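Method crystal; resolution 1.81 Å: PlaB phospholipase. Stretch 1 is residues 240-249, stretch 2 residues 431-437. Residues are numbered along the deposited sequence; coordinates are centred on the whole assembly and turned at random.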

ATOM      1  N   ASP B 240       9.166  36.695  -9.356  1.00 76.38           N
ATOM      2  CA  ASP B 240      10.534  36.216  -9.512  1.00 75.11           C
ATOM      3  C   ASP B 240      11.159  36.026  -8.135  1.00 73.87           C
ATOM      4  O   ASP B 240      10.490  35.563  -7.204  1.00 74.05           O
ATOM      5  CB  ASP B 240      11.354  37.192 -10.357  1.00 64.74           C
ATOM      6  N   ASN B 241      12.438  36.356  -7.996  1.00 75.36           N
ATOM      7  CA  ASN B 241      13.037  36.498  -6.678  1.00 83.83           C
ATOM      8  C   ASN B 241      12.580  37.826  -6.085  1.00 83.24           C
ATOM      9  O   ASN B 241      12.642  38.865  -6.751  1.00 78.44           O
ATOM     10  CB  ASN B 241      14.561  36.440  -6.765  1.00 76.01           C
ATOM     11  N   GLY B 242      12.098  37.788  -4.847  1.00 72.76           N
ATOM     12  CA  GLY B 242      11.595  38.985  -4.208  1.00 75.21           C
ATOM     13  C   GLY B 242      10.261  38.791  -3.519  1.00 76.51           C
ATOM     14  O   GLY B 242      10.214  38.452  -2.332  1.00 76.82           O
ATOM     15  N   GLU B 243       9.167  38.995  -4.254  1.00 61.86           N
ATOM     16  CA  GLU B 243       7.831  39.040  -3.677  1.00 68.94           C
ATOM     17  C   GLU B 243       6.906  38.090  -4.424  1.00 65.41           C
ATOM     18  O   GLU B 243       6.892  38.078  -5.660  1.00 55.96           O
ATOM     19  CB  GLU B 243       7.267  40.466  -3.722  1.00 64.53           C
ATOM     20  N   SER B 244       6.133  37.306  -3.666  1.00 58.01           N
ATOM     21  CA  SER B 244       5.144  36.387  -4.222  1.00 36.97           C
ATOM     22  C   SER B 244       3.797  37.088  -4.341  1.00 42.91           C
ATOM     23  O   SER B 244       3.285  37.635  -3.359  1.00 42.63           O
ATOM     24  CB  SER B 244       5.000  35.139  -3.348  1.00 38.21           C
ATOM     25  OG  SER B 244       3.701  34.560  -3.484  1.00 39.00           O
ATOM     26  N   LEU B 245       3.222  37.051  -5.541  1.00 40.49           N
ATOM     27  CA  LEU B 245       1.950  37.699  -5.822  1.00 46.65           C
ATOM     28  C   LEU B 245       0.996  36.707  -6.474  1.00 40.92           C
ATOM     29  O   LEU B 245       1.401  35.676  -7.018  1.00 30.78           O
ATOM     30  CB  LEU B 245       2.144  38.931  -6.717  1.00 53.90           C
ATOM     31  CG  LEU B 245       3.058  39.985  -6.087  1.00 57.11           C
ATOM     32  CD1 LEU B 245       3.289  41.131  -7.052  1.00 66.49           C
ATOM     33  CD2 LEU B 245       2.480  40.495  -4.761  1.00 50.41           C
ATOM     34  N   VAL B 246      -0.289  37.036  -6.410  1.00 19.96           N
ATOM     35  CA  VAL B 246      -1.357  36.105  -6.734  1.00 13.03           C
ATOM     36  C   VAL B 246      -2.316  36.773  -7.700  1.00 24.68           C
ATOM     37  O   VAL B 246      -2.819  37.864  -7.422  1.00 17.89           O
ATOM     38  CB  VAL B 246      -2.117  35.671  -5.473  1.00 16.58           C
ATOM     39  CG1 VAL B 246      -3.227  34.749  -5.848  1.00 12.35           C
ATOM     40  CG2 VAL B 246      -1.165  35.023  -4.477  1.00 25.73           C
ATOM     41  N   VAL B 247      -2.596  36.104  -8.813  1.00 14.03           N
ATOM     42  CA  VAL B 247      -3.589  36.551  -9.778  1.00 17.14           C
ATOM     43  C   VAL B 247      -4.832  35.696  -9.578  1.00 18.37           C
ATOM     44  O   VAL B 247      -4.746  34.464  -9.511  1.00 14.99           O
ATOM     45  CB  VAL B 247      -3.046  36.443 -11.208  1.00 13.40           C
ATOM     46  CG1 VAL B 247      -4.106  36.844 -12.237  1.00 19.75           C
ATOM     47  CG2 VAL B 247      -1.799  37.306 -11.346  1.00 17.98           C
ATOM     48  N   ALA B 248      -5.976  36.345  -9.426  1.00  9.74           N
ATOM     49  CA  ALA B 248      -7.227  35.658  -9.169  1.00  9.02           C
ATOM     50  C   ALA B 248      -8.174  35.820 -10.350  1.00 15.03           C
ATOM     51  O   ALA B 248      -8.262  36.892 -10.960  1.00 15.10           O
ATOM     52  CB  ALA B 248      -7.886  36.186  -7.895  1.00 19.13           C
ATOM     53  N   LYS B 249      -8.870  34.740 -10.672  1.00 14.61           N
ATOM     54  CA  LYS B 249      -9.902  34.754 -11.693  1.00 16.31           C
ATOM     55  C   LYS B 249     -11.038  33.885 -11.195  1.00 20.78           C
ATOM     56  O   LYS B 249     -10.800  32.747 -10.791  1.00 15.61           O
ATOM     57  CB  LYS B 249      -9.394  34.225 -13.035  1.00 17.84           C
ATOM     58  CG  LYS B 249     -10.526  33.846 -14.004  1.00 25.43           C
ATOM     59  CD  LYS B 249     -10.064  33.916 -15.451  1.00 54.70           C
ATOM     60  CE  LYS B 249     -11.120  33.372 -16.405  1.00 53.25           C
ATOM     61  NZ  LYS B 249     -10.543  33.023 -17.739  1.00 62.51           N
TER
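Stretch 2, residues 431-437: YRLLDFH

Stretch 2 enters its contact in extended conformation. Arg432 and Leu433 belong to a connecting segment, and Leu434 to His437 form a strand that continues later in the chain. Stretch 1 likewise changes from loop to strand at Leu245. The two strands run in broadly the same direction, but they cross at -52° and their axes come no nearer than 7.1 Å. The CA atoms of Ser244 and Leu434 are 7.0 Å apart, and those of Val246 and Phe436 6.9 Å. At that spacing, and with no hydrogen bond from backbone to backbone, the strands meet mainly through side chains; the two stretches together bury 376 Å².

Arg432 makes the direct hydrogen bond between the stretches, and its CA-to-CB bond points toward stretch 1. With chi1 and chi2 both t, the chain is extended before chi3 turns off-well at -100°, and the guanidinium reaches the loop from Asp240 to Glu243. There NH1 of Arg432 gives a weak hydrogen bond to O of Asp240, 3.2 Å long with an N-H...O angle of only 122°. The carbonyl O of Gly242 lies over one face of the guanidinium, while N of Gly242 is 3.5 Å from NH2 of Arg432. A long side chain ending in a flat, charged group suits this place, since it can reach the loop and offer an N-H group to a backbone carbonyl; the loop is poorly ordered, so these contacts are to be read with some caution. Gly242 suits its own position because its phi/psi of 133/-89 would jam a CB against the preceding carbonyl oxygen.

CB of Ser244 packs at 3.5 Å against CD of Arg432, the aliphatic part of that side chain, and OG of Ser244 lies 3.4 Å from O of Leu433. The hydroxyl also bonds water 1, which lies 3.0 Å from OG of Ser244 and accepts a hydrogen bond from N of Asp435, also at 3.0 Å. The water thus links the two stretches.

Farther along, the contact is apolar. Side chains alternate along the extended backbone: Ser244, Val246 and Ala248 point toward stretch 2, Leu245 and Val247 away. CG2 of Val246 lies 3.6 Å from CG of Leu434 and 3.4 Å from O of Asp435; a compact, branched apolar side chain suits a place beside a leucine. Leu434 starts sideways, but its end comes nearer to meet the valine. Finally, CB of Ala248 approaches CE1 of Phe436 obliquely at 4.2 Å.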

ATOM      1  N   TYR B 431       8.799  25.355  -3.245  1.00 15.95           N
ATOM      2  CA  TYR B 431       7.639  26.209  -3.459  1.00 17.14           C
ATOM      3  C   TYR B 431       7.622  27.331  -2.438  1.00 18.85           C
ATOM      4  O   TYR B 431       7.932  27.120  -1.263  1.00 18.60           O
ATOM      5  CB  TYR B 431       6.325  25.410  -3.348  1.00 13.79           C
ATOM      6  CG  TYR B 431       6.208  24.315  -4.359  1.00  9.01           C
ATOM      7  CD1 TYR B 431       5.754  24.577  -5.642  1.00 12.32           C
ATOM      8  CD2 TYR B 431       6.567  23.021  -4.042  1.00  9.15           C
ATOM      9  CE1 TYR B 431       5.665  23.575  -6.590  1.00  8.67           C
ATOM     10  CE2 TYR B 431       6.485  22.022  -4.971  1.00 14.38           C
ATOM     11  CZ  TYR B 431       6.036  22.301  -6.245  1.00 11.70           C
ATOM     12  OH  TYR B 431       5.950  21.283  -7.169  1.00 19.32           O
ATOM     13  N   ARG B 432       7.231  28.515  -2.893  1.00 18.23           N
ATOM     14  CA  ARG B 432       7.054  29.671  -2.030  1.00 17.23           C
ATOM     15  C   ARG B 432       5.613  29.719  -1.544  1.00 10.07           C
ATOM     16  O   ARG B 432       4.687  29.428  -2.300  1.00 10.72           O
ATOM     17  CB  ARG B 432       7.391  30.959  -2.782  1.00 19.86           C
ATOM     18  CG  ARG B 432       7.614  32.150  -1.898  1.00 31.10           C
ATOM     19  CD  ARG B 432       8.008  33.375  -2.708  1.00 45.58           C
ATOM     20  NE  ARG B 432       9.447  33.624  -2.683  1.00 53.87           N
ATOM     21  CZ  ARG B 432      10.060  34.545  -3.423  1.00 62.60           C
ATOM     22  NH1 ARG B 432       9.363  35.306  -4.261  1.00 62.89           N
ATOM     23  NH2 ARG B 432      11.374  34.701  -3.330  1.00 63.73           N
ATOM     24  N   LEU B 433       5.435  30.092  -0.281  1.00 12.27           N
ATOM     25  CA  LEU B 433       4.106  30.225   0.315  1.00 15.86           C
ATOM     26  C   LEU B 433       3.212  31.137  -0.519  1.00 13.94           C
ATOM     27  O   LEU B 433       3.671  32.103  -1.123  1.00 13.83           O
ATOM     28  CB  LEU B 433       4.292  30.762   1.736  1.00 23.55           C
ATOM     29  CG  LEU B 433       3.168  31.181   2.657  1.00 26.66           C
ATOM     30  CD1 LEU B 433       3.757  31.311   4.066  1.00 29.30           C
ATOM     31  CD2 LEU B 433       2.561  32.485   2.212  1.00 26.50           C
ATOM     32  N   LEU B 434       1.919  30.820  -0.566  1.00  9.40           N
ATOM     33  CA  LEU B 434       0.933  31.665  -1.230  1.00 10.28           C
ATOM     34  C   LEU B 434      -0.069  32.164  -0.201  1.00 15.81           C
ATOM     35  O   LEU B 434      -0.539  31.390   0.636  1.00 10.32           O
ATOM     36  CB  LEU B 434       0.215  30.914  -2.348  1.00 12.76           C
ATOM     37  CG  LEU B 434      -0.875  31.677  -3.090  1.00 11.24           C
ATOM     38  CD1 LEU B 434      -0.934  31.238  -4.534  1.00 17.21           C
ATOM     39  CD2 LEU B 434      -2.221  31.490  -2.455  1.00 16.76           C
ATOM     40  N   ASP B 435      -0.384  33.462  -0.272  1.00 14.89           N
ATOM     41  CA  ASP B 435      -1.378  34.119   0.568  1.00 11.38           C
ATOM     42  C   ASP B 435      -2.410  34.769  -0.330  1.00 15.14           C
ATOM     43  O   ASP B 435      -2.053  35.495  -1.259  1.00 15.17           O
ATOM     44  CB  ASP B 435      -0.745  35.197   1.438  1.00 22.03           C
ATOM     45  CG  ASP B 435       0.084  34.635   2.537  1.00 22.92           C
ATOM     46  OD1 ASP B 435      -0.395  33.700   3.208  1.00 31.08           O
ATOM     47  OD2 ASP B 435       1.210  35.135   2.735  1.00 33.98           O
ATOM     48  N   PHE B 436      -3.678  34.512  -0.061  1.00 10.43           N
ATOM     49  CA  PHE B 436      -4.767  35.143  -0.777  1.00  9.98           C
ATOM     50  C   PHE B 436      -5.636  35.873   0.232  1.00 15.35           C
ATOM     51  O   PHE B 436      -6.065  35.282   1.229  1.00 15.13           O
ATOM     52  CB  PHE B 436      -5.562  34.113  -1.561  1.00 14.37           C
ATOM     53  CG  PHE B 436      -6.838  34.641  -2.146  1.00 16.09           C
ATOM     54  CD1 PHE B 436      -6.815  35.608  -3.132  1.00 19.55           C
ATOM     55  CD2 PHE B 436      -8.060  34.148  -1.727  1.00 18.78           C
ATOM     56  CE1 PHE B 436      -7.992  36.082  -3.679  1.00 22.68           C
ATOM     57  CE2 PHE B 436      -9.224  34.623  -2.268  1.00 21.00           C
ATOM     58  CZ  PHE B 436      -9.185  35.591  -3.246  1.00 20.25           C
ATOM     59  N   HIS B 437      -5.876  37.157  -0.014  1.00 13.01           N
ATOM     60  CA  HIS B 437      -6.665  37.991   0.879  1.00 14.58           C
ATOM     61  C   HIS B 437      -7.970  38.352   0.191  1.00 25.00           C
ATOM     62  O   HIS B 437      -7.964  38.891  -0.922  1.00 18.39           O
ATOM     63  CB  HIS B 437      -5.894  39.248   1.279  1.00 20.36           C
ATOM     64  CG  HIS B 437      -4.715  38.967   2.149  1.00 19.76           C
ATOM     65  ND1 HIS B 437      -3.750  39.910   2.425  1.00 15.61           N
ATOM     66  CD2 HIS B 437      -4.344  37.845   2.809  1.00 19.33           C
ATOM     67  CE1 HIS B 437      -2.829  39.379   3.210  1.00 19.75           C
ATOM     68  NE2 HIS B 437      -3.169  38.128   3.463  1.00 18.02           N
TER
HETATM   69  O   HOH W   1       1.473  35.382  -1.616  1.00 11.07           O